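Local coordinates for hypothetical protein (Bacteroides uniformis ATCC 8492, PDB 4QRL) that is of unknown function but, having a lipocalin-like beta barrel, possibly binds a small hydrophobic ligand, as many relatives in the calycin superfamily do, at residues Y33-G38 / I65-L70; S41-C44 / G50-T53; T52-N57 / D80-W85; F92-L97 / L102-E107. One frame throughout, in Å; residues are numbered along the deposited sequence.

Interaction 1: Y33-G38 / I65-L70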
loop_
_atom_site.group_PDB
_atom_site.type_symbol
_atom_site.label_atom_id
_atom_site.label_comp_id
_atom_site.label_asym_id
_atom_site.label_seq_id
_atom_site.Cartn_x
_atom_site.Cartn_y
_atom_site.Cartn_z
ATOM N N TYR A 33 -1.334 -4.441 -3.295
ATOM C CA TYR A 33 -1.420 -3.086 -3.895
ATOM C C TYR A 33 -1.266 -3.208 -5.387
ATOM O O TYR A 33 -0.486 -4.023 -5.860
ATOM C CB TYR A 33 -0.323 -2.134 -3.366
ATOM C CG TYR A 33 -0.490 -1.516 -1.997
ATOM C CD1 TYR A 33 -1.392 -2.039 -1.072
ATOM C CD2 TYR A 33 0.339 -0.474 -1.578
ATOM C CE1 TYR A 33 -1.533 -1.478 0.195
ATOM C CE2 TYR A 33 0.239 0.056 -0.295
ATOM C CZ TYR A 33 -0.693 -0.451 0.588
ATOM O OH TYR A 33 -0.818 0.105 1.841
ATOM N N ASN A 34 -1.968 -2.370 -6.142
ATOM C CA ASN A 34 -1.885 -2.426 -7.585
ATOM C C ASN A 34 -1.691 -1.023 -8.121
ATOM O O ASN A 34 -2.352 -0.070 -7.659
ATOM C CB ASN A 34 -3.176 -3.058 -8.120
ATOM C CG ASN A 34 -3.122 -3.395 -9.565
ATOM O OD1 ASN A 34 -3.518 -2.609 -10.435
ATOM N ND2 ASN A 34 -2.626 -4.578 -9.842
ATOM N N PHE A 35 -0.719 -0.880 -9.023
ATOM C CA PHE A 35 -0.367 0.395 -9.648
ATOM C C PHE A 35 -0.548 0.277 -11.152
ATOM O O PHE A 35 0.110 -0.555 -11.785
ATOM C CB PHE A 35 1.093 0.785 -9.306
ATOM C CG PHE A 35 1.399 0.861 -7.828
ATOM C CD1 PHE A 35 1.202 2.040 -7.117
ATOM C CD2 PHE A 35 1.950 -0.232 -7.156
ATOM C CE1 PHE A 35 1.481 2.105 -5.744
ATOM C CE2 PHE A 35 2.192 -0.180 -5.774
ATOM C CZ PHE A 35 2.025 1.003 -5.089
ATOM N N GLN A 36 -1.420 1.110 -11.745
ATOM C CA GLN A 36 -1.564 1.045 -13.198
ATOM C C GLN A 36 -1.749 2.442 -13.791
ATOM O O GLN A 36 -2.859 2.968 -13.752
ATOM C CB GLN A 36 -2.732 0.126 -13.622
ATOM C CG GLN A 36 -2.511 -1.392 -13.414
ATOM C CD GLN A 36 -1.475 -2.045 -14.317
ATOM O OE1 GLN A 36 -1.011 -1.478 -15.313
ATOM N NE2 GLN A 36 -1.121 -3.286 -14.007
ATOM N N LYS A 37 -0.649 3.030 -14.308
ATOM C CA LYS A 37 -0.590 4.351 -14.969
ATOM C C LYS A 37 -1.394 5.410 -14.181
ATOM O O LYS A 37 -2.322 6.023 -14.728
ATOM C CB LYS A 37 -1.092 4.258 -16.426
ATOM C CG LYS A 37 -0.379 3.170 -17.237
ATOM C CD LYS A 37 -0.712 3.220 -18.726
ATOM C CE LYS A 37 0.208 2.335 -19.544
ATOM N NZ LYS A 37 1.653 2.589 -19.246
ATOM N N GLY A 38 -1.043 5.585 -12.905
ATOM C CA GLY A 38 -1.705 6.558 -12.035
ATOM C C GLY A 38 -2.829 6.005 -11.191
ATOM O O GLY A 38 -3.116 6.556 -10.130
ATOM N N ILE A 65 6.446 8.504 -3.399
ATOM C CA ILE A 65 5.175 8.131 -4.029
ATOM C C ILE A 65 4.056 8.644 -3.149
ATOM O O ILE A 65 4.000 8.327 -1.961
ATOM C CB ILE A 65 5.045 6.616 -4.351
ATOM C CG1 ILE A 65 3.693 6.294 -5.013
ATOM C CG2 ILE A 65 5.318 5.724 -3.130
ATOM C CD1 ILE A 65 3.615 4.887 -5.616
ATOM N N SER A 66 3.179 9.445 -3.724
ATOM C CA SER A 66 2.037 9.982 -2.983
ATOM C C SER A 66 0.779 9.234 -3.416
ATOM O O SER A 66 0.421 9.248 -4.603
ATOM C CB SER A 66 1.883 11.483 -3.223
ATOM O OG SER A 66 2.991 12.216 -2.737
ATOM N N ILE A 67 0.138 8.558 -2.477
ATOM C CA ILE A 67 -1.082 7.793 -2.764
ATOM C C ILE A 67 -2.256 8.541 -2.146
ATOM O O ILE A 67 -2.160 9.052 -1.018
ATOM C CB ILE A 67 -0.981 6.326 -2.247
ATOM C CG1 ILE A 67 0.288 5.629 -2.776
ATOM C CG2 ILE A 67 -2.253 5.516 -2.592
ATOM C CD1 ILE A 67 0.585 4.183 -2.128
ATOM N N ILE A 68 -3.331 8.691 -2.923
ATOM C CA ILE A 68 -4.525 9.389 -2.425
ATOM C C ILE A 68 -5.740 8.517 -2.745
ATOM O O ILE A 68 -5.986 8.170 -3.908
ATOM C CB ILE A 68 -4.684 10.855 -2.909
ATOM C CG1 ILE A 68 -6.037 11.445 -2.376
ATOM C CG2 ILE A 68 -4.555 10.947 -4.448
ATOM C CD1 ILE A 68 -6.271 12.911 -2.544
ATOM N N LEU A 69 -6.462 8.129 -1.694
ATOM C CA LEU A 69 -7.627 7.289 -1.864
ATOM C C LEU A 69 -8.866 8.135 -2.041
ATOM O O LEU A 69 -8.961 9.255 -1.512
ATOM C CB LEU A 69 -7.796 6.356 -0.654
ATOM C CG LEU A 69 -6.646 5.356 -0.428
ATOM C CD1 LEU A 69 -6.854 4.587 0.826
ATOM C CD2 LEU A 69 -6.491 4.388 -1.598
ATOM N N LEU A 70 -9.841 7.573 -2.770
ATOM C CA LEU A 70 -11.130 8.219 -3.011
ATOM C C LEU A 70 -11.911 8.340 -1.718
ATOM O O LEU A 70 -11.790 7.462 -0.840
ATOM C CB LEU A 70 -11.952 7.384 -4.021
ATOM C CG LEU A 70 -11.401 7.202 -5.426
ATOM C CD1 LEU A 70 -12.228 6.136 -6.172
ATOM C CD2 LEU A 70 -11.491 8.498 -6.194
#
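Phe35 meets Ile65 and Ile67 inside the barrel, and the whole exchange is apolar. Its closest touch is between methyl and ring: Ile65 CD1 lies 3.5 Å from Phe35 CE1 and 4.0 Å from Phe35 CD1, reaching that corner of the ring obliquely. Phe35 and Ile65 come at each other from opposite directions. The isoleucine gets there by full extension, with CG1 anti to the backbone N (chi1 -180°) and CD1 continuing the same line, so the terminal methyl is the part that reaches across.

The second apolar touch is looser and differently placed. Ile67 CD1 sits near the plane of the Phe35 ring, at its edge, 4.3 Å from CE1. Two methyls, two residues apart on one strand, thus converge on the same ring carbon.

Strands 25-36 and 64-69 are not neighbours in the closed antiparallel sheet; strands 39-45 and 51-61 run between them, and the contact lies in the interior of the lipocalin-like barrel. Rings of Trp13, Phe40 and Tyr58 also meet Phe35, from strands 11-19, 39-45 and 51-61, while Ile65 packs on Phe92 and Val94 of strand 89-97.

Interaction 2: S41-C44 / G50-T53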
loop_
_atom_site.group_PDB
_atom_site.type_symbol
_atom_site.label_atom_id
_atom_site.label_comp_id
_atom_site.label_asym_id
_atom_site.label_seq_id
_atom_site.Cartn_x
_atom_site.Cartn_y
_atom_site.Cartn_z
ATOM N N SER A 41 -5.095 0.739 -6.533
ATOM C CA SER A 41 -6.112 -0.059 -5.908
ATOM C C SER A 41 -5.433 -1.013 -4.939
ATOM O O SER A 41 -4.267 -1.360 -5.119
ATOM C CB SER A 41 -6.995 -0.775 -6.933
ATOM O OG SER A 41 -6.301 -1.655 -7.795
ATOM N N ALA A 42 -6.133 -1.342 -3.856
ATOM C CA ALA A 42 -5.638 -2.299 -2.849
ATOM C C ALA A 42 -6.721 -3.309 -2.560
ATOM O O ALA A 42 -7.856 -2.934 -2.261
ATOM C CB ALA A 42 -5.206 -1.595 -1.574
ATOM N N ILE A 43 -6.395 -4.585 -2.734
ATOM C CA ILE A 43 -7.303 -5.679 -2.441
ATOM C C ILE A 43 -6.921 -6.183 -1.066
ATOM O O ILE A 43 -5.760 -6.508 -0.828
ATOM C CB ILE A 43 -7.239 -6.806 -3.512
ATOM C CG1 ILE A 43 -7.766 -6.354 -4.886
ATOM C CG2 ILE A 43 -7.950 -8.072 -3.022
ATOM C CD1 ILE A 43 -7.366 -7.300 -6.077
ATOM N N CYS A 44 -7.902 -6.248 -0.176
ATOM C CA CYS A 44 -7.716 -6.745 1.169
ATOM C C CYS A 44 -8.629 -7.941 1.397
ATOM O O CYS A 44 -9.846 -7.840 1.222
ATOM C CB CYS A 44 -7.973 -5.635 2.172
ATOM S SG CYS A 44 -6.915 -4.196 1.920
ATOM N N GLY A 50 -14.194 -12.762 2.407
ATOM C CA GLY A 50 -14.552 -11.616 1.586
ATOM C C GLY A 50 -13.365 -10.875 0.997
ATOM O O GLY A 50 -12.224 -10.986 1.465
ATOM N N LEU A 51 -13.645 -10.101 -0.037
ATOM C CA LEU A 51 -12.652 -9.306 -0.741
ATOM C C LEU A 51 -13.104 -7.847 -0.746
ATOM O O LEU A 51 -14.118 -7.517 -1.380
ATOM C CB LEU A 51 -12.470 -9.858 -2.179
ATOM C CG LEU A 51 -11.291 -9.348 -2.988
ATOM C CD1 LEU A 51 -10.801 -10.395 -3.965
ATOM C CD2 LEU A 51 -11.646 -8.084 -3.773
ATOM N N THR A 52 -12.342 -6.976 -0.052
ATOM C CA THR A 52 -12.620 -5.544 0.013
ATOM C C THR A 52 -11.578 -4.829 -0.844
ATOM O O THR A 52 -10.385 -5.140 -0.743
ATOM C CB THR A 52 -12.644 -5.075 1.480
ATOM O OG1 THR A 52 -13.919 -5.394 2.027
ATOM C CG2 THR A 52 -12.420 -3.580 1.632
ATOM N N THR A 53 -12.011 -3.916 -1.716
ATOM C CA THR A 53 -11.067 -3.186 -2.560
ATOM C C THR A 53 -11.186 -1.697 -2.277
ATOM O O THR A 53 -12.299 -1.149 -2.192
ATOM C CB THR A 53 -11.265 -3.483 -4.060
ATOM O OG1 THR A 53 -11.391 -4.892 -4.266
ATOM C CG2 THR A 53 -10.124 -2.922 -4.945
#
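The flat groups that join Cys44 to Thr52 are backbone peptides, not rings. Cys44 N gives its hydrogen to Thr52 O at 2.8 Å, and the N-H of Thr52 returns the bond to Cys44 O at 2.9 Å. Both are nearly straight, at 170° and 171°. On one face of this two-stranded ribbon stand Ile43 and Thr53; Cys44 and Thr52 are on the other. Beside the bonded pair, Thr53 CA comes within 3.2 Å of Ala42 O in a CA-H...O contact.

These are the two arms of a beta hairpin, strands 39-45 and 51-61, consecutive and antiparallel in the lipocalin-like barrel. Cys44 and Thr52 form a hydrogen-bonded pair; Ile43 and Thr53 form the adjoining non-hydrogen-bonded pair, their side chains side by side and pointing the same way.

Ile43 splits its two branches between two partners. Its CG2, anti to the backbone N, crosses the branched end of Leu51 and touches Leu51 CG at 3.6 Å, while its CG1 runs next to Thr53, 4.0 Å from Thr53 OG1. An alanine here would take away both branches and would probably leave the end of Leu51 without its cross-strand partner and free to turn. Farther along, Thr53 CG2 passes 4.3 Å from Ser41 CB. Ala42 packs on Tyr33 of the neighbouring strand 25-36 and on Phe83 of the loop after helix 79-82, while Cys44 lies against Phe54, farther along strand 51-61.

Interaction 3: T52-N57 / D80-W85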
loop_
_atom_site.group_PDB
_atom_site.type_symbol
_atom_site.label_atom_id
_atom_site.label_comp_id
_atom_site.label_asym_id
_atom_site.label_seq_id
_atom_site.Cartn_x
_atom_site.Cartn_y
_atom_site.Cartn_z
ATOM N N THR A 52 -12.342 -6.976 -0.052
ATOM C CA THR A 52 -12.620 -5.544 0.013
ATOM C C THR A 52 -11.578 -4.829 -0.844
ATOM O O THR A 52 -10.385 -5.140 -0.743
ATOM C CB THR A 52 -12.644 -5.075 1.480
ATOM O OG1 THR A 52 -13.919 -5.394 2.027
ATOM C CG2 THR A 52 -12.420 -3.580 1.632
ATOM N N THR A 53 -12.011 -3.916 -1.716
ATOM C CA THR A 53 -11.067 -3.186 -2.560
ATOM C C THR A 53 -11.186 -1.697 -2.277
ATOM O O THR A 53 -12.299 -1.149 -2.192
ATOM C CB THR A 53 -11.265 -3.483 -4.060
ATOM O OG1 THR A 53 -11.391 -4.892 -4.266
ATOM C CG2 THR A 53 -10.124 -2.922 -4.945
ATOM N N PHE A 54 -10.034 -1.059 -2.113
ATOM C CA PHE A 54 -9.914 0.378 -1.946
ATOM C C PHE A 54 -9.382 0.944 -3.256
ATOM O O PHE A 54 -8.543 0.321 -3.905
ATOM C CB PHE A 54 -8.998 0.733 -0.781
ATOM C CG PHE A 54 -9.469 0.174 0.537
ATOM C CD1 PHE A 54 -9.080 -1.098 0.950
ATOM C CD2 PHE A 54 -10.314 0.914 1.364
ATOM C CE1 PHE A 54 -9.526 -1.620 2.178
ATOM C CE2 PHE A 54 -10.767 0.387 2.586
ATOM C CZ PHE A 54 -10.346 -0.862 2.993
ATOM N N PHE A 55 -9.829 2.132 -3.627
ATOM C CA PHE A 55 -9.409 2.735 -4.889
ATOM C C PHE A 55 -8.862 4.117 -4.668
ATOM O O PHE A 55 -9.300 4.839 -3.771
ATOM C CB PHE A 55 -10.583 2.814 -5.887
ATOM C CG PHE A 55 -11.104 1.470 -6.324
ATOM C CD1 PHE A 55 -12.093 0.819 -5.592
ATOM C CD2 PHE A 55 -10.597 0.846 -7.465
ATOM C CE1 PHE A 55 -12.576 -0.424 -6.000
ATOM C CE2 PHE A 55 -11.071 -0.401 -7.864
ATOM C CZ PHE A 55 -12.066 -1.023 -7.130
ATOM N N GLY A 56 -7.947 4.484 -5.541
ATOM C CA GLY A 56 -7.329 5.792 -5.495
ATOM C C GLY A 56 -6.419 6.047 -6.668
ATOM O O GLY A 56 -6.558 5.460 -7.748
ATOM N N ASN A 57 -5.523 6.986 -6.448
ATOM C CA ASN A 57 -4.522 7.394 -7.413
ATOM C C ASN A 57 -3.189 7.485 -6.730
ATOM O O ASN A 57 -3.119 7.582 -5.510
ATOM C CB ASN A 57 -4.905 8.755 -8.002
ATOM C CG ASN A 57 -6.004 8.672 -9.005
ATOM O OD1 ASN A 57 -5.790 8.595 -10.224
ATOM N ND2 ASN A 57 -7.200 8.699 -8.509
ATOM N N ASP A 80 -9.831 1.966 8.507
ATOM C CA ASP A 80 -8.795 2.023 9.558
ATOM C C ASP A 80 -8.074 0.703 9.826
ATOM O O ASP A 80 -7.019 0.697 10.475
ATOM C CB ASP A 80 -9.378 2.533 10.864
ATOM C CG ASP A 80 -9.852 3.966 10.831
ATOM O OD1 ASP A 80 -9.468 4.702 9.893
ATOM O OD2 ASP A 80 -10.583 4.365 11.754
ATOM N N THR A 81 -8.619 -0.404 9.318
ATOM C CA THR A 81 -7.993 -1.704 9.460
ATOM C C THR A 81 -6.774 -1.777 8.549
ATOM O O THR A 81 -5.744 -2.352 8.923
ATOM C CB THR A 81 -9.012 -2.813 9.121
ATOM O OG1 THR A 81 -10.149 -2.644 9.950
ATOM C CG2 THR A 81 -8.458 -4.209 9.294
ATOM N N TYR A 82 -6.896 -1.200 7.346
ATOM C CA TYR A 82 -5.855 -1.367 6.336
ATOM C C TYR A 82 -5.110 -0.111 5.971
ATOM O O TYR A 82 -4.000 -0.221 5.441
ATOM C CB TYR A 82 -6.472 -1.985 5.085
ATOM C CG TYR A 82 -7.047 -3.364 5.342
ATOM C CD1 TYR A 82 -6.213 -4.461 5.552
ATOM C CD2 TYR A 82 -8.420 -3.567 5.397
ATOM C CE1 TYR A 82 -6.734 -5.728 5.796
ATOM C CE2 TYR A 82 -8.954 -4.828 5.653
ATOM C CZ TYR A 82 -8.105 -5.907 5.838
ATOM O OH TYR A 82 -8.618 -7.142 6.089
ATOM N N PHE A 83 -5.700 1.070 6.218
ATOM C CA PHE A 83 -5.083 2.339 5.865
ATOM C C PHE A 83 -5.154 3.312 7.032
ATOM O O PHE A 83 -4.157 3.450 7.757
ATOM C CB PHE A 83 -5.727 2.898 4.573
ATOM C CG PHE A 83 -5.429 2.029 3.370
ATOM C CD1 PHE A 83 -4.233 2.171 2.668
ATOM C CD2 PHE A 83 -6.320 1.034 2.968
ATOM C CE1 PHE A 83 -3.941 1.347 1.573
ATOM C CE2 PHE A 83 -6.009 0.189 1.905
ATOM C CZ PHE A 83 -4.821 0.347 1.218
ATOM N N GLY A 84 -6.305 3.965 7.226
ATOM C CA GLY A 84 -6.459 4.920 8.321
ATOM C C GLY A 84 -5.694 6.212 8.097
ATOM O O GLY A 84 -5.450 6.958 9.041
ATOM N N TRP A 85 -5.304 6.494 6.831
ATOM C CA TRP A 85 -4.541 7.699 6.508
ATOM C C TRP A 85 -5.372 8.945 6.666
ATOM O O TRP A 85 -6.527 8.948 6.228
ATOM C CB TRP A 85 -3.995 7.653 5.072
ATOM C CG TRP A 85 -3.128 6.482 4.732
ATOM C CD1 TRP A 85 -2.383 5.719 5.584
ATOM C CD2 TRP A 85 -2.854 5.993 3.414
ATOM N NE1 TRP A 85 -1.719 4.742 4.883
ATOM C CE2 TRP A 85 -1.963 4.905 3.545
ATOM C CE3 TRP A 85 -3.292 6.364 2.126
ATOM C CZ2 TRP A 85 -1.466 4.212 2.447
ATOM C CZ3 TRP A 85 -2.791 5.673 1.034
ATOM C CH2 TRP A 85 -1.906 4.598 1.200
#
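Phe54, Phe83 and Tyr82 make this contact, in which the end of helix 79-82 and the loop after it pack against strand 51-61 of the lipocalin-like barrel. Phe54 has the most surface buried, and its ring is gripped from two directions. Phe83 supplies an edge-to-face (T-shaped) pair: its ring edge is presented to one face of Phe54, with centroids 5.1 Å apart and planes at 67°. Phe83 CD2 stands over the middle of that face, while the closest carbon pair is Phe83 CE2 with Phe54 CD1 at 3.5 Å.

The side chain of Tyr82, one residue earlier, runs at about a right angle to that of Phe54 and brings CD2 to 3.9 Å from Phe54 CE1, meeting it obliquely. In Phe54, CG lies anti to the carbonyl carbon (chi1 -59°), which carries the ring off the strand to where both aromatics can reach it. With only a methyl at this position, as in alanine, a gap would probably open beneath the edge of Phe83, and Tyr82 CD2 would lose its partner on the strand.

Phe83 is where the chain leaves helical geometry. It also packs on Ala42 and Leu69, and Tyr82 rests on Cys44, so the helix end touches several barrel strands. Within its own segment, Phe83 turns its CD1 onto Trp85, 3.4 Å above the indole plane and offset toward the rim.

Interaction 4: F92-L97 / L102-E107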
loop_
_atom_site.group_PDB
_atom_site.type_symbol
_atom_site.label_atom_id
_atom_site.label_comp_id
_atom_site.label_asym_id
_atom_site.label_seq_id
_atom_site.Cartn_x
_atom_site.Cartn_y
_atom_site.Cartn_z
ATOM N N PHE A 92 4.961 8.270 0.679
ATOM C CA PHE A 92 5.976 7.296 1.080
ATOM C C PHE A 92 7.298 7.544 0.410
ATOM O O PHE A 92 7.328 8.002 -0.733
ATOM C CB PHE A 92 5.520 5.874 0.658
ATOM C CG PHE A 92 4.288 5.334 1.339
ATOM C CD1 PHE A 92 3.021 5.599 0.836
ATOM C CD2 PHE A 92 4.395 4.540 2.478
ATOM C CE1 PHE A 92 1.880 5.070 1.456
ATOM C CE2 PHE A 92 3.264 3.992 3.075
ATOM C CZ PHE A 92 2.014 4.273 2.580
ATOM N N LYS A 93 8.394 7.184 1.090
ATOM C CA LYS A 93 9.717 7.140 0.492
ATOM C C LYS A 93 9.858 5.774 -0.158
ATOM O O LYS A 93 9.534 4.774 0.474
ATOM C CB LYS A 93 10.830 7.371 1.537
ATOM C CG LYS A 93 12.241 7.258 0.936
ATOM C CD LYS A 93 13.231 8.245 1.533
ATOM C CE LYS A 93 14.654 7.853 1.234
ATOM N NZ LYS A 93 15.127 6.780 2.146
ATOM N N VAL A 94 10.308 5.727 -1.413
ATOM C CA VAL A 94 10.579 4.484 -2.111
ATOM C C VAL A 94 12.030 4.126 -1.789
ATOM O O VAL A 94 12.989 4.690 -2.357
ATOM C CB VAL A 94 10.288 4.542 -3.631
ATOM C CG1 VAL A 94 10.618 3.205 -4.305
ATOM C CG2 VAL A 94 8.834 4.917 -3.884
ATOM N N GLU A 95 12.184 3.224 -0.831
ATOM C CA GLU A 95 13.506 2.780 -0.377
ATOM C C GLU A 95 14.096 1.796 -1.351
ATOM O O GLU A 95 15.322 1.691 -1.493
ATOM C CB GLU A 95 13.401 2.160 1.026
ATOM C CG GLU A 95 13.108 3.193 2.110
ATOM C CD GLU A 95 13.399 2.732 3.521
ATOM O OE1 GLU A 95 13.465 1.508 3.764
ATOM O OE2 GLU A 95 13.538 3.610 4.397
ATOM N N ASP A 96 13.218 1.029 -2.012
ATOM C CA ASP A 96 13.661 0.044 -2.988
ATOM C C ASP A 96 12.604 -0.215 -3.996
ATOM O O ASP A 96 11.425 -0.341 -3.642
ATOM C CB ASP A 96 14.041 -1.302 -2.325
ATOM C CG ASP A 96 14.471 -2.357 -3.332
ATOM O OD1 ASP A 96 15.575 -2.220 -3.900
ATOM O OD2 ASP A 96 13.685 -3.292 -3.585
ATOM N N LEU A 97 13.023 -0.280 -5.264
ATOM C CA LEU A 97 12.150 -0.672 -6.344
ATOM C C LEU A 97 12.941 -1.409 -7.402
ATOM O O LEU A 97 13.898 -0.875 -7.956
ATOM C CB LEU A 97 11.352 0.487 -6.970
ATOM C CG LEU A 97 10.556 0.168 -8.263
ATOM C CD1 LEU A 97 9.394 -0.790 -7.999
ATOM C CD2 LEU A 97 10.065 1.451 -8.943
ATOM N N LEU A 102 9.620 -4.186 -3.770
ATOM C CA LEU A 102 9.173 -2.823 -3.476
ATOM C C LEU A 102 9.222 -2.596 -1.960
ATOM O O LEU A 102 8.720 -3.421 -1.202
ATOM C CB LEU A 102 7.765 -2.516 -4.037
ATOM C CG LEU A 102 7.151 -1.125 -3.697
ATOM C CD1 LEU A 102 7.968 0.042 -4.314
ATOM C CD2 LEU A 102 5.725 -1.024 -4.163
ATOM N N ARG A 103 9.854 -1.498 -1.537
ATOM C CA ARG A 103 9.980 -1.152 -0.131
ATOM C C ARG A 103 9.590 0.313 0.033
ATOM O O ARG A 103 10.241 1.212 -0.544
ATOM C CB ARG A 103 11.416 -1.438 0.354
ATOM C CG ARG A 103 11.619 -1.402 1.855
ATOM C CD ARG A 103 13.104 -1.472 2.143
ATOM N NE ARG A 103 13.391 -1.484 3.569
ATOM C CZ ARG A 103 13.575 -2.587 4.287
ATOM N NH1 ARG A 103 13.496 -3.782 3.714
ATOM N NH2 ARG A 103 13.832 -2.505 5.584
ATOM N N LEU A 104 8.506 0.544 0.781
ATOM C CA LEU A 104 7.947 1.854 1.060
ATOM C C LEU A 104 8.188 2.222 2.527
ATOM O O LEU A 104 8.131 1.355 3.393
ATOM C CB LEU A 104 6.438 1.889 0.736
ATOM C CG LEU A 104 6.028 1.628 -0.721
ATOM C CD1 LEU A 104 4.517 1.735 -0.883
ATOM C CD2 LEU A 104 6.765 2.560 -1.706
ATOM N N GLU A 105 8.491 3.490 2.791
ATOM C CA GLU A 105 8.745 3.957 4.149
ATOM C C GLU A 105 7.931 5.196 4.438
ATOM O O GLU A 105 7.894 6.109 3.631
ATOM C CB GLU A 105 10.242 4.208 4.334
ATOM C CG GLU A 105 10.672 4.605 5.744
ATOM C CD GLU A 105 10.594 6.087 6.027
ATOM O OE1 GLU A 105 10.861 6.896 5.108
ATOM O OE2 GLU A 105 10.216 6.437 7.163
ATOM N N TYR A 106 7.319 5.247 5.636
ATOM C CA TYR A 106 6.588 6.394 6.143
ATOM C C TYR A 106 6.749 6.456 7.668
ATOM O O TYR A 106 6.334 5.524 8.370
ATOM C CB TYR A 106 5.112 6.367 5.752
ATOM C CG TYR A 106 4.355 7.542 6.348
ATOM C CD1 TYR A 106 4.505 8.826 5.835
ATOM C CD2 TYR A 106 3.537 7.378 7.464
ATOM C CE1 TYR A 106 3.860 9.916 6.410
ATOM C CE2 TYR A 106 2.888 8.462 8.050
ATOM C CZ TYR A 106 3.049 9.730 7.517
ATOM O OH TYR A 106 2.410 10.808 8.080
ATOM N N GLU A 107 7.368 7.552 8.160
ATOM C CA GLU A 107 7.621 7.840 9.575
ATOM C C GLU A 107 8.234 6.604 10.275
ATOM O O GLU A 107 7.706 6.143 11.277
ATOM C CB GLU A 107 6.319 8.321 10.274
ATOM C CG GLU A 107 5.835 9.659 9.747
ATOM C CD GLU A 107 4.691 10.328 10.480
ATOM O OE1 GLU A 107 4.051 9.681 11.338
ATOM O OE2 GLU A 107 4.441 11.519 10.197
HETATM O O HOH W 1 15.166 0.253 5.856
#
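Glu95 and Arg103 form a salt bridge across strands 89-97 and 101-106. Arg103 NE donates to Glu95 OE1 at 3.0 Å, with the oxygen in the guanidinium plane and the carboxylate almost coplanar with it. Arg103 was modelled in two conformers, and the bridge described belongs to one of them. There a water gives a hydrogen to Glu95 OE1 and accepts one from Arg103 NH2, closing a ring beside the direct bond.

Hydrophobic side chains line the other face. Val94 CG2 lies alongside Leu104 CD2 at 3.8 Å, Leu97 meets Leu102 by their CD1 methyls, and Leu104 CD1 stands over one face of the Phe92 ring. Leu104 and Phe92 also pack on Ile65 of strand 64-69.

A classic beta bulge in this hairpin puts the carboxylate where it is. Glu95 and Asp96 both stand opposite Arg103, whose carbonyl O takes Glu95 N at 2.8 Å and, weakly, Asp96 N at 3.3 Å. Near-helical backbone angles at Glu95 (phi -78°, psi -31°) let the extra residue fit and turn its side chain to the polar face. Regular pairing flanks it: Lys93 and Glu105 exchange two 2.8 Å bonds, Lys93 N to Glu105 O and Glu105 N to Lys93 O.

Glu95 OE2 lies 4.3 Å from Glu105 OE1, a like-charge approach that would tend to raise the proton affinity of both; Arg103 probably offsets this at Glu95, and Gly108 N, bonded to Glu105 OE2, at the other, while Lys110 of strand 109-115, whose side chain touches both glutamates, probably eases the repulsion too.

In the fold
Interactions 1 and 3 are side-chain packing alone: the first between two strands that are not sheet neighbours and wholly buried, the second between strand 51-61 and the end of helix 79-82 with the loop after it. Interactions 2 and 4 are hairpins, held by backbone bonds and only partly buried, their centres about 21 Å apart on opposite sides of the chain's centre. Interaction 2 is nested within the chain loop closed by interaction 1 and shares strand 51-61 with interaction 3. A salt bridge appears only in interaction 4, on its outward face; its inner face joins the apolar interior of interaction 1 through Ile65. Trp85 against Phe92 links interactions 3 and 4.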